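Local coordinates for conserved exported protein (Bacteroides fragilis, PDB 3CLW) that is of unproven function but probably hydrolyses O-glycosidic bonds, as expected of a glycoside hydrolase family 30 member, at residues A[93-105]-A[161-173]. Numbering follows the deposited sequence.
Sequences ECFLSPDGKYDFT and ARFLVKSAQHFRE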
ATOM      1  N   GLU A  93       7.880  -6.989  19.027  1.00 31.02           N
ATOM      2  CA  GLU A  93       8.032  -8.282  19.634  1.00 32.30           C
ATOM      3  C   GLU A  93       8.235  -9.385  18.570  1.00 32.69           C
ATOM      4  O   GLU A  93       8.141  -9.128  17.374  1.00 33.79           O
ATOM      5  CB  GLU A  93       6.806  -8.615  20.487  1.00 31.68           C
ATOM      6  CG  GLU A  93       6.585  -7.620  21.624  1.00 33.02           C
ATOM      7  CD  GLU A  93       5.334  -7.913  22.379  1.00 33.21           C
ATOM      8  OE1 GLU A  93       4.242  -7.644  21.849  1.00 33.42           O
ATOM      9  OE2 GLU A  93       5.457  -8.462  23.488  1.00 36.55           O
ATOM     10  N   CYS A  94       8.550 -10.598  19.008  1.00 31.98           N
ATOM     11  CA  CYS A  94       8.627 -11.725  18.086  1.00 31.78           C
ATOM     12  C   CYS A  94       7.858 -12.883  18.706  1.00 31.20           C
ATOM     13  O   CYS A  94       8.091 -13.235  19.875  1.00 30.88           O
ATOM     14  CB  CYS A  94      10.099 -12.129  17.783  1.00 30.84           C
ATOM     15  SG  CYS A  94      10.272 -13.338  16.447  1.00 31.77           S
ATOM     16  N   PHE A  95       6.971 -13.499  17.923  1.00 31.32           N
ATOM     17  CA  PHE A  95       6.271 -14.712  18.400  1.00 31.93           C
ATOM     18  C   PHE A  95       7.239 -15.848  18.787  1.00 32.55           C
ATOM     19  O   PHE A  95       6.945 -16.623  19.696  1.00 33.49           O
ATOM     20  CB  PHE A  95       5.268 -15.248  17.360  1.00 31.95           C
ATOM     21  CG  PHE A  95       4.161 -14.272  16.996  1.00 30.90           C
ATOM     22  CD1 PHE A  95       3.426 -13.632  17.981  1.00 29.09           C
ATOM     23  CD2 PHE A  95       3.871 -14.003  15.657  1.00 31.09           C
ATOM     24  CE1 PHE A  95       2.375 -12.751  17.626  1.00 30.48           C
ATOM     25  CE2 PHE A  95       2.833 -13.116  15.292  1.00 30.30           C
ATOM     26  CZ  PHE A  95       2.101 -12.487  16.277  1.00 27.93           C
ATOM     27  N   LEU A  96       8.373 -15.935  18.097  1.00 32.46           N
ATOM     28  CA  LEU A  96       9.322 -17.009  18.322  1.00 33.83           C
ATOM     29  C   LEU A  96      10.491 -16.509  19.156  1.00 34.38           C
ATOM     30  O   LEU A  96      10.972 -15.400  18.964  1.00 34.28           O
ATOM     31  CB  LEU A  96       9.830 -17.599  16.984  1.00 33.47           C
ATOM     32  CG  LEU A  96      10.963 -18.632  16.945  1.00 32.81           C
ATOM     33  CD1 LEU A  96      10.535 -19.930  17.601  1.00 34.13           C
ATOM     34  CD2 LEU A  96      11.344 -18.911  15.476  1.00 33.84           C
ATOM     35  N   SER A  97      10.944 -17.353  20.069  1.00 35.22           N
ATOM     36  CA  SER A  97      12.072 -17.035  20.904  1.00 37.16           C
ATOM     37  C   SER A  97      13.290 -17.935  20.594  1.00 38.10           C
ATOM     38  O   SER A  97      13.171 -18.979  19.938  1.00 37.38           O
ATOM     39  CB  SER A  97      11.662 -17.100  22.394  1.00 37.52           C
ATOM     40  OG  SER A  97      11.273 -18.409  22.721  1.00 39.51           O
ATOM     41  N   PRO A  98      14.487 -17.513  21.045  1.00 39.16           N
ATOM     42  CA  PRO A  98      15.689 -18.270  20.671  1.00 40.03           C
ATOM     43  C   PRO A  98      15.670 -19.754  21.095  1.00 40.60           C
ATOM     44  O   PRO A  98      16.333 -20.558  20.468  1.00 41.92           O
ATOM     45  CB  PRO A  98      16.812 -17.510  21.374  1.00 40.51           C
ATOM     46  CG  PRO A  98      16.265 -16.123  21.591  1.00 40.32           C
ATOM     47  CD  PRO A  98      14.807 -16.348  21.889  1.00 38.70           C
ATOM     48  N   ASP A  99      14.925 -20.116  22.128  1.00 41.09           N
ATOM     49  CA  ASP A  99      14.711 -21.528  22.436  1.00 42.15           C
ATOM     50  C   ASP A  99      13.727 -22.279  21.511  1.00 42.41           C
ATOM     51  O   ASP A  99      13.464 -23.470  21.726  1.00 43.10           O
ATOM     52  CB  ASP A  99      14.284 -21.714  23.902  1.00 43.03           C
ATOM     53  CG  ASP A  99      12.930 -21.049  24.241  1.00 45.22           C
ATOM     54  OD1 ASP A  99      12.174 -20.606  23.344  1.00 47.12           O
ATOM     55  OD2 ASP A  99      12.623 -20.974  25.444  1.00 48.81           O
ATOM     56  N   GLY A 100      13.192 -21.605  20.492  1.00 41.70           N
ATOM     57  CA  GLY A 100      12.278 -22.256  19.564  1.00 40.70           C
ATOM     58  C   GLY A 100      10.833 -22.396  20.034  1.00 39.58           C
ATOM     59  O   GLY A 100      10.048 -23.044  19.379  1.00 39.98           O
ATOM     60  N   LYS A 101      10.475 -21.766  21.147  1.00 39.11           N
ATOM     61  CA  LYS A 101       9.078 -21.727  21.603  1.00 38.24           C
ATOM     62  C   LYS A 101       8.288 -20.538  21.039  1.00 36.77           C
ATOM     63  O   LYS A 101       8.842 -19.478  20.740  1.00 36.38           O
ATOM     64  CB  LYS A 101       8.991 -21.704  23.135  1.00 38.75           C
ATOM     65  CG  LYS A 101       9.613 -22.891  23.826  1.00 42.18           C
ATOM     66  CD  LYS A 101       9.089 -24.211  23.278  1.00 48.62           C
ATOM     67  CE  LYS A 101       9.520 -25.378  24.181  1.00 51.85           C
ATOM     68  NZ  LYS A 101       9.453 -26.686  23.442  1.00 52.86           N
ATOM     69  N   TYR A 102       6.993 -20.738  20.870  1.00 35.40           N
ATOM     70  CA  TYR A 102       6.128 -19.698  20.298  1.00 34.35           C
ATOM     71  C   TYR A 102       5.256 -19.099  21.372  1.00 33.92           C
ATOM     72  O   TYR A 102       4.667 -19.823  22.176  1.00 33.21           O
ATOM     73  CB  TYR A 102       5.229 -20.265  19.196  1.00 33.40           C
ATOM     74  CG  TYR A 102       5.916 -20.383  17.868  1.00 32.55           C
ATOM     75  CD1 TYR A 102       6.701 -21.505  17.563  1.00 30.79           C
ATOM     76  CD2 TYR A 102       5.778 -19.377  16.910  1.00 30.51           C
ATOM     77  CE1 TYR A 102       7.340 -21.608  16.344  1.00 31.42           C
ATOM     78  CE2 TYR A 102       6.375 -19.474  15.684  1.00 31.35           C
ATOM     79  CZ  TYR A 102       7.174 -20.595  15.409  1.00 32.83           C
ATOM     80  OH  TYR A 102       7.808 -20.700  14.208  1.00 32.89           O
ATOM     81  N   ASP A 103       5.175 -17.772  21.367  1.00 33.85           N
ATOM     82  CA  ASP A 103       4.237 -17.054  22.218  1.00 33.40           C
ATOM     83  C   ASP A 103       3.331 -16.176  21.355  1.00 32.86           C
ATOM     84  O   ASP A 103       3.713 -15.075  20.960  1.00 31.89           O
ATOM     85  CB  ASP A 103       4.971 -16.239  23.295  1.00 33.51           C
ATOM     86  CG  ASP A 103       4.003 -15.577  24.322  1.00 35.77           C
ATOM     87  OD1 ASP A 103       2.770 -15.711  24.148  1.00 35.28           O
ATOM     88  OD2 ASP A 103       4.487 -14.935  25.296  1.00 37.18           O
ATOM     89  N   PHE A 104       2.129 -16.679  21.061  1.00 32.54           N
ATOM     90  CA  PHE A 104       1.201 -15.930  20.223  1.00 33.11           C
ATOM     91  C   PHE A 104       0.366 -14.850  20.971  1.00 33.57           C
ATOM     92  O   PHE A 104      -0.512 -14.196  20.381  1.00 34.07           O
ATOM     93  CB  PHE A 104       0.324 -16.876  19.371  1.00 32.36           C
ATOM     94  CG  PHE A 104       1.058 -17.471  18.194  1.00 31.95           C
ATOM     95  CD1 PHE A 104       1.558 -16.651  17.176  1.00 31.17           C
ATOM     96  CD2 PHE A 104       1.265 -18.855  18.098  1.00 29.57           C
ATOM     97  CE1 PHE A 104       2.259 -17.215  16.075  1.00 29.86           C
ATOM     98  CE2 PHE A 104       1.932 -19.407  17.003  1.00 30.17           C
ATOM     99  CZ  PHE A 104       2.428 -18.589  15.995  1.00 28.82           C
ATOM    100  N   THR A 105       0.689 -14.609  22.240  1.00 33.33           N
ATOM    101  CA  THR A 105       0.022 -13.517  22.956  1.00 33.31           C
ATOM    102  C   THR A 105       0.730 -12.197  22.730  1.00 32.58           C
ATOM    103  O   THR A 105       0.245 -11.188  23.170  1.00 32.80           O
ATOM    104  CB  THR A 105      -0.052 -13.720  24.479  1.00 33.04           C
ATOM    105  OG1 THR A 105       1.261 -13.553  25.018  1.00 34.31           O
ATOM    106  CG2 THR A 105      -0.642 -15.097  24.873  1.00 31.30           C
ATOM    107  N   ALA A 161      11.433 -19.109   6.740  1.00 33.53           N
ATOM    108  CA  ALA A 161      10.216 -19.462   5.977  1.00 32.36           C
ATOM    109  C   ALA A 161       9.225 -20.233   6.848  1.00 31.82           C
ATOM    110  O   ALA A 161       8.011 -19.972   6.787  1.00 31.79           O
ATOM    111  CB  ALA A 161      10.554 -20.241   4.704  1.00 30.99           C
ATOM    112  N   ARG A 162       9.732 -21.164   7.659  1.00 30.89           N
ATOM    113  CA  ARG A 162       8.864 -21.922   8.527  1.00 31.98           C
ATOM    114  C   ARG A 162       8.183 -21.052   9.616  1.00 31.09           C
ATOM    115  O   ARG A 162       7.026 -21.269   9.949  1.00 30.56           O
ATOM    116  CB  ARG A 162       9.592 -23.100   9.149  1.00 32.27           C
ATOM    117  CG  ARG A 162       9.771 -24.295   8.165  1.00 36.90           C
ATOM    118  CD  ARG A 162      10.102 -25.564   8.939  1.00 39.07           C
ATOM    119  NE  ARG A 162      11.350 -25.429   9.681  1.00 45.48           N
ATOM    120  CZ  ARG A 162      12.557 -25.790   9.219  1.00 51.64           C
ATOM    121  NH1 ARG A 162      12.706 -26.309   7.987  1.00 49.90           N
ATOM    122  NH2 ARG A 162      13.636 -25.624   9.993  1.00 53.81           N
ATOM    123  N   PHE A 163       8.935 -20.089  10.146  1.00 31.36           N
ATOM    124  CA  PHE A 163       8.451 -19.122  11.113  1.00 31.21           C
ATOM    125  C   PHE A 163       7.300 -18.292  10.523  1.00 31.13           C
ATOM    126  O   PHE A 163       6.249 -18.199  11.142  1.00 31.03           O
ATOM    127  CB  PHE A 163       9.581 -18.196  11.581  1.00 30.80           C
ATOM    128  CG  PHE A 163       9.088 -16.934  12.249  1.00 30.24           C
ATOM    129  CD1 PHE A 163       8.533 -16.977  13.531  1.00 30.19           C
ATOM    130  CD2 PHE A 163       9.173 -15.706  11.592  1.00 31.83           C
ATOM    131  CE1 PHE A 163       8.060 -15.813  14.166  1.00 30.33           C
ATOM    132  CE2 PHE A 163       8.725 -14.512  12.225  1.00 29.83           C
ATOM    133  CZ  PHE A 163       8.148 -14.594  13.522  1.00 30.50           C
ATOM    134  N   LEU A 164       7.523 -17.719   9.335  1.00 30.69           N
ATOM    135  CA  LEU A 164       6.504 -16.959   8.605  1.00 30.77           C
ATOM    136  C   LEU A 164       5.248 -17.772   8.260  1.00 30.83           C
ATOM    137  O   LEU A 164       4.141 -17.275   8.409  1.00 30.67           O
ATOM    138  CB  LEU A 164       7.076 -16.364   7.326  1.00 30.88           C
ATOM    139  CG  LEU A 164       8.170 -15.308   7.471  1.00 30.50           C
ATOM    140  CD1 LEU A 164       8.739 -14.978   6.110  1.00 27.00           C
ATOM    141  CD2 LEU A 164       7.535 -14.052   8.087  1.00 30.21           C
ATOM    142  N   VAL A 165       5.430 -19.022   7.841  1.00 30.44           N
ATOM    143  CA  VAL A 165       4.309 -19.895   7.527  1.00 30.57           C
ATOM    144  C   VAL A 165       3.535 -20.321   8.766  1.00 30.72           C
ATOM    145  O   VAL A 165       2.320 -20.305   8.748  1.00 30.54           O
ATOM    146  CB  VAL A 165       4.727 -21.143   6.682  1.00 30.56           C
ATOM    147  CG1 VAL A 165       3.637 -22.208   6.699  1.00 29.80           C
ATOM    148  CG2 VAL A 165       5.034 -20.725   5.263  1.00 31.35           C
ATOM    149  N   LYS A 166       4.235 -20.710   9.829  1.00 31.56           N
ATOM    150  CA  LYS A 166       3.566 -21.062  11.091  1.00 31.95           C
ATOM    151  C   LYS A 166       2.731 -19.898  11.680  1.00 31.71           C
ATOM    152  O   LYS A 166       1.665 -20.137  12.238  1.00 31.70           O
ATOM    153  CB  LYS A 166       4.551 -21.591  12.145  1.00 32.75           C
ATOM    154  CG  LYS A 166       3.964 -21.594  13.596  1.00 34.80           C
ATOM    155  CD  LYS A 166       4.378 -22.808  14.354  1.00 38.65           C
ATOM    156  CE  LYS A 166       3.725 -22.840  15.732  1.00 40.08           C
ATOM    157  NZ  LYS A 166       4.254 -23.976  16.517  1.00 39.77           N
ATOM    158  N   SER A 167       3.248 -18.673  11.576  1.00 31.58           N
ATOM    159  CA  SER A 167       2.549 -17.462  12.044  1.00 31.81           C
ATOM    160  C   SER A 167       1.263 -17.230  11.235  1.00 32.36           C
ATOM    161  O   SER A 167       0.182 -16.992  11.816  1.00 32.18           O
ATOM    162  CB  SER A 167       3.452 -16.225  11.940  1.00 31.43           C
ATOM    163  OG  SER A 167       4.580 -16.318  12.775  1.00 31.08           O
ATOM    164  N   ALA A 168       1.386 -17.278   9.902  1.00 32.04           N
ATOM    165  CA  ALA A 168       0.213 -17.186   9.041  1.00 32.95           C
ATOM    166  C   ALA A 168      -0.790 -18.288   9.362  1.00 32.49           C
ATOM    167  O   ALA A 168      -1.997 -18.035   9.451  1.00 33.09           O
ATOM    168  CB  ALA A 168       0.580 -17.218   7.523  1.00 31.94           C
ATOM    169  N   GLN A 169      -0.290 -19.501   9.530  1.00 32.57           N
ATOM    170  CA  GLN A 169      -1.187 -20.629   9.787  1.00 33.06           C
ATOM    171  C   GLN A 169      -1.897 -20.472  11.110  1.00 31.77           C
ATOM    172  O   GLN A 169      -3.085 -20.773  11.201  1.00 32.78           O
ATOM    173  CB  GLN A 169      -0.467 -21.966   9.757  1.00 32.17           C
ATOM    174  CG  GLN A 169      -1.423 -23.173   9.831  1.00 34.49           C
ATOM    175  CD  GLN A 169      -0.681 -24.523   9.631  1.00 36.82           C
ATOM    176  OE1 GLN A 169       0.539 -24.625   9.833  1.00 42.75           O
ATOM    177  NE2 GLN A 169      -1.416 -25.540   9.228  1.00 37.94           N
ATOM    178  N   HIS A 170      -1.174 -20.029  12.130  1.00 31.21           N
ATOM    179  CA  HIS A 170      -1.785 -19.706  13.431  1.00 31.86           C
ATOM    180  C   HIS A 170      -2.976 -18.773  13.276  1.00 30.99           C
ATOM    181  O   HIS A 170      -4.051 -19.042  13.785  1.00 31.57           O
ATOM    182  CB  HIS A 170      -0.799 -19.057  14.390  1.00 31.42           C
ATOM    183  CG  HIS A 170      -1.453 -18.524  15.617  1.00 32.10           C
ATOM    184  ND1 HIS A 170      -1.746 -19.319  16.708  1.00 31.34           N
ATOM    185  CD2 HIS A 170      -1.908 -17.280  15.919  1.00 30.16           C
ATOM    186  CE1 HIS A 170      -2.368 -18.588  17.620  1.00 30.32           C
ATOM    187  NE2 HIS A 170      -2.454 -17.344  17.176  1.00 29.57           N
ATOM    188  N   PHE A 171      -2.778 -17.679  12.561  1.00 30.77           N
ATOM    189  CA  PHE A 171      -3.851 -16.707  12.399  1.00 30.25           C
ATOM    190  C   PHE A 171      -4.974 -17.199  11.470  1.00 31.14           C
ATOM    191  O   PHE A 171      -6.153 -16.861  11.692  1.00 30.79           O
ATOM    192  CB  PHE A 171      -3.284 -15.329  12.053  1.00 30.04           C
ATOM    193  CG  PHE A 171      -2.594 -14.683  13.230  1.00 29.77           C
ATOM    194  CD1 PHE A 171      -1.217 -14.793  13.394  1.00 30.67           C
ATOM    195  CD2 PHE A 171      -3.346 -14.065  14.229  1.00 32.06           C
ATOM    196  CE1 PHE A 171      -0.565 -14.256  14.509  1.00 29.77           C
ATOM    197  CE2 PHE A 171      -2.724 -13.494  15.364  1.00 32.28           C
ATOM    198  CZ  PHE A 171      -1.312 -13.601  15.496  1.00 32.76           C
ATOM    199  N   ARG A 172      -4.633 -18.068  10.501  1.00 30.18           N
ATOM    200  CA  ARG A 172      -5.693 -18.728   9.710  1.00 29.86           C
ATOM    201  C   ARG A 172      -6.589 -19.591  10.580  1.00 29.61           C
ATOM    202  O   ARG A 172      -7.825 -19.586  10.407  1.00 29.52           O
ATOM    203  CB  ARG A 172      -5.148 -19.503   8.481  1.00 28.29           C
ATOM    204  CG  ARG A 172      -4.430 -18.575   7.457  1.00 29.10           C
ATOM    205  CD  ARG A 172      -4.034 -19.278   6.160  1.00 28.97           C
ATOM    206  NE  ARG A 172      -5.214 -19.627   5.416  1.00 31.91           N
ATOM    207  CZ  ARG A 172      -5.842 -18.822   4.554  1.00 35.29           C
ATOM    208  NH1 ARG A 172      -5.399 -17.598   4.278  1.00 35.31           N
ATOM    209  NH2 ARG A 172      -6.939 -19.246   3.955  1.00 35.98           N
ATOM    210  N   GLU A 173      -5.975 -20.297  11.521  1.00 30.29           N
ATOM    211  CA  GLU A 173      -6.704 -21.200  12.447  1.00 32.08           C
ATOM    212  C   GLU A 173      -7.544 -20.436  13.496  1.00 33.03           C
ATOM    213  O   GLU A 173      -8.405 -21.007  14.149  1.00 33.32           O
ATOM    214  CB  GLU A 173      -5.753 -22.239  13.066  1.00 31.41           C
ATOM    215  CG  GLU A 173      -5.202 -23.248  11.996  1.00 31.89           C
ATOM    216  CD  GLU A 173      -4.083 -24.156  12.516  1.00 34.13           C
ATOM    217  OE1 GLU A 173      -3.554 -23.914  13.631  1.00 35.02           O
ATOM    218  OE2 GLU A 173      -3.732 -25.125  11.800  1.00 36.75           O
TER
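A chi1 of 171° swings the His170 imidazole away from its own backbone N, and a chi1 of -76° turns the Phe104 ring away from its carbonyl carbon; the two side chains pass alongside one another, pointing opposite ways, and their rings stack face to face, centroids 3.8 Å apart and planes 9° from parallel. CB of each residue lies over the partner's ring, adding a CH-pi contact at either end of the stack. One turn earlier, Lys166 bends at chi2 and lays its aliphatic chain across Tyr102; Lys166 CE sits 3.8 Å from the Tyr102 ring centroid, and Lys166 NZ makes an off-centre cation-pi contact. Leu96 CD1 covers the opposite face of that phenol ring. Helix 157-173, whose other side packs on strand 178-182 and helix 204-221 of the family's TIM-barrel fold, meets here the loop preceding helix 108-119. This loop doubles back through a type I turn from Ser97 to Gly100. Deeper in, Leu96 CB lies 3.7 Å from Phe163 CD1. Cys94 SG approaches the same ring obliquely, 3.8 Å from Phe163 CZ. Phe95 meets Phe171 obliquely, and Gln111 of helix 108-119 touches both rings. Ser167 OG, at the Phe95 ring edge, donates to Phe163 O (3.0 Å), across the carbonyl plane from Ser167 N.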